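Local coordinates for protein glycoside hydrolase family 31 (Trueperella pyogenes, PDB 5I0F) that probably breaks down cycloalternan, a cyclic glucose oligosaccharide, as a family 31 glycoside hydrolase working through a covalent glycosyl-enzyme intermediate, at residues R45-W50 / T106-A111. Numbering follows the deposited sequence.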
loop_
_atom_site.group_PDB
_atom_site.type_symbol
_atom_site.label_atom_id
_atom_site.label_comp_id
_atom_site.label_asym_id
_atom_site.label_seq_id
_atom_site.Cartn_x
_atom_site.Cartn_y
_atom_site.Cartn_z
ATOM N N ARG A 45 -7.059 -2.241 40.276
ATOM C CA ARG A 45 -7.217 -0.829 40.584
ATOM C C ARG A 45 -6.095 -0.015 39.987
ATOM O O ARG A 45 -4.967 -0.480 39.872
ATOM C CB ARG A 45 -7.307 -0.616 42.102
ATOM C CG ARG A 45 -8.543 -1.292 42.680
ATOM C CD ARG A 45 -8.771 -1.084 44.163
ATOM N NE ARG A 45 -7.594 -1.411 44.959
ATOM C CZ ARG A 45 -7.611 -1.845 46.219
ATOM N NH1 ARG A 45 -6.446 -2.093 46.819
ATOM N NH2 ARG A 45 -8.756 -2.060 46.883
ATOM N N CYS A 46 -6.432 1.195 39.563
ATOM C CA CYS A 46 -5.459 2.160 39.063
ATOM C C CYS A 46 -5.296 3.257 40.109
ATOM O O CYS A 46 -6.269 3.943 40.459
ATOM C CB CYS A 46 -5.945 2.770 37.748
ATOM S SG CYS A 46 -4.758 3.915 37.021
ATOM N N PHE A 47 -4.074 3.426 40.599
ATOM C CA PHE A 47 -3.745 4.491 41.547
ATOM C C PHE A 47 -3.103 5.650 40.791
ATOM O O PHE A 47 -2.059 5.450 40.154
ATOM C CB PHE A 47 -2.747 3.983 42.585
ATOM C CG PHE A 47 -3.319 2.975 43.537
ATOM C CD1 PHE A 47 -3.430 1.645 43.167
ATOM C CD2 PHE A 47 -3.739 3.355 44.811
ATOM C CE1 PHE A 47 -3.951 0.706 44.047
ATOM C CE2 PHE A 47 -4.265 2.418 45.698
ATOM C CZ PHE A 47 -4.364 1.091 45.312
ATOM N N VAL A 48 -3.723 6.831 40.840
ATOM C CA VAL A 48 -3.206 8.018 40.149
ATOM C C VAL A 48 -2.754 9.023 41.207
ATOM O O VAL A 48 -3.560 9.483 42.014
ATOM C CB VAL A 48 -4.263 8.660 39.219
ATOM C CG1 VAL A 48 -3.646 9.794 38.408
ATOM C CG2 VAL A 48 -4.883 7.635 38.276
ATOM N N LEU A 49 -1.465 9.357 41.197
ATOM C CA LEU A 49 -0.871 10.269 42.175
ATOM C C LEU A 49 -0.680 11.677 41.561
ATOM O O LEU A 49 0.277 11.927 40.823
ATOM C CB LEU A 49 0.458 9.701 42.696
ATOM C CG LEU A 49 0.529 8.193 43.032
ATOM C CD1 LEU A 49 1.946 7.762 43.421
ATOM C CD2 LEU A 49 -0.463 7.796 44.129
ATOM N N TRP A 50 -1.620 12.571 41.857
ATOM C CA TRP A 50 -1.544 13.993 41.464
ATOM C C TRP A 50 -0.642 14.754 42.466
ATOM O O TRP A 50 -0.390 14.258 43.569
ATOM C CB TRP A 50 -2.947 14.631 41.437
ATOM C CG TRP A 50 -4.041 13.810 40.775
ATOM C CD1 TRP A 50 -4.952 12.983 41.388
ATOM C CD2 TRP A 50 -4.348 13.779 39.387
ATOM N NE1 TRP A 50 -5.801 12.426 40.453
ATOM C CE2 TRP A 50 -5.454 12.904 39.218
ATOM C CE3 TRP A 50 -3.799 14.403 38.266
ATOM C CZ2 TRP A 50 -6.009 12.644 37.979
ATOM C CZ3 TRP A 50 -4.344 14.146 37.043
ATOM C CH2 TRP A 50 -5.440 13.262 36.901
ATOM N N THR A 106 1.621 10.571 38.186
ATOM C CA THR A 106 2.145 9.256 37.908
ATOM C C THR A 106 1.019 8.259 38.212
ATOM O O THR A 106 0.123 8.568 39.002
ATOM C CB THR A 106 3.435 9.013 38.726
ATOM O OG1 THR A 106 4.060 7.821 38.265
ATOM C CG2 THR A 106 3.155 8.868 40.182
ATOM N N TYR A 107 1.031 7.093 37.578
ATOM C CA TYR A 107 0.025 6.070 37.892
ATOM C C TYR A 107 0.615 4.677 37.864
ATOM O O TYR A 107 1.650 4.438 37.249
ATOM C CB TYR A 107 -1.225 6.167 36.974
ATOM C CG TYR A 107 -0.941 5.961 35.500
ATOM C CD1 TYR A 107 -0.515 7.011 34.698
ATOM C CD2 TYR A 107 -1.086 4.704 34.910
ATOM C CE1 TYR A 107 -0.223 6.813 33.349
ATOM C CE2 TYR A 107 -0.803 4.497 33.562
ATOM C CZ TYR A 107 -0.379 5.555 32.778
ATOM O OH TYR A 107 -0.076 5.350 31.443
ATOM N N TYR A 108 -0.046 3.772 38.583
ATOM C CA TYR A 108 0.315 2.367 38.583
ATOM C C TYR A 108 -0.920 1.518 38.827
ATOM O O TYR A 108 -1.969 2.033 39.229
ATOM C CB TYR A 108 1.418 2.087 39.605
ATOM C CG TYR A 108 1.013 2.179 41.075
ATOM C CD1 TYR A 108 0.520 1.070 41.748
ATOM C CD2 TYR A 108 1.157 3.376 41.791
ATOM C CE1 TYR A 108 0.155 1.146 43.089
ATOM C CE2 TYR A 108 0.795 3.461 43.130
ATOM C CZ TYR A 108 0.301 2.339 43.765
ATOM O OH TYR A 108 -0.069 2.399 45.071
ATOM N N PHE A 109 -0.787 0.227 38.575
ATOM C CA PHE A 109 -1.891 -0.714 38.696
ATOM C C PHE A 109 -1.604 -1.742 39.772
ATOM O O PHE A 109 -0.454 -2.100 39.986
ATOM C CB PHE A 109 -2.117 -1.422 37.373
ATOM C CG PHE A 109 -2.399 -0.482 36.240
ATOM C CD1 PHE A 109 -3.697 -0.022 36.008
ATOM C CD2 PHE A 109 -1.377 -0.037 35.422
ATOM C CE1 PHE A 109 -3.957 0.846 34.956
ATOM C CE2 PHE A 109 -1.624 0.846 34.392
ATOM C CZ PHE A 109 -2.916 1.285 34.154
ATOM N N GLU A 110 -2.665 -2.218 40.407
ATOM C CA GLU A 110 -2.583 -3.257 41.399
ATOM C C GLU A 110 -3.704 -4.265 41.162
ATOM O O GLU A 110 -4.881 -3.890 41.115
ATOM C CB GLU A 110 -2.692 -2.624 42.776
ATOM C CG GLU A 110 -2.170 -3.468 43.905
ATOM C CD GLU A 110 -2.487 -2.845 45.244
ATOM O OE1 GLU A 110 -1.621 -2.136 45.785
ATOM O OE2 GLU A 110 -3.622 -3.029 45.727
ATOM N N ALA A 111 -3.344 -5.542 41.018
ATOM C CA ALA A 111 -4.315 -6.609 40.777
ATOM C C ALA A 111 -4.305 -7.615 41.912
ATOM O O ALA A 111 -3.271 -7.818 42.545
ATOM C CB ALA A 111 -3.990 -7.323 39.471
#
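Phe47 and Tyr108 lay their rings almost parallel, planes 7° apart, but offset, with little of one ring over the other. Phe47 CB sits over one face of the Tyr108 ring, 3.8 Å from its centroid, a CH-pi contact. In turn Tyr108 OH sits over one face of Phe47, near the rim. Leu49 CD1 lies loosely at the edge of the Tyr108 ring and packs closer on Thr106 CG2, at 3.6 Å. Glu110 CB meets the edge of the Phe47 ring, 3.8 Å from Phe47 CE1. On the sheet face that carries Phe47 and Tyr108, Arg45 and Glu110 run side by side. Arg45 NH1 and Glu110 OE2 form a salt bridge at 3.2 Å, the acceptor tilted 22° from the guanidinium plane. The backbones form an antiparallel ladder in the N-terminal beta domain. The centre of the contact lies about 40 Å from the centre of the chain. Strands 54-62 and 118-126 flank the pair. Phe47 N gives Tyr108 O a 2.9 Å bond, and Leu49 N reaches Thr106 O at 2.8 Å. The other face is buried and carries Cys46, Val48, Tyr107 and Phe109. Cys46 SG, anti to its backbone N, approaches the Phe109 ring obliquely, 3.8 Å from Phe109 CE1. Tyr107 OH hydrogen-bonds His4 NE2.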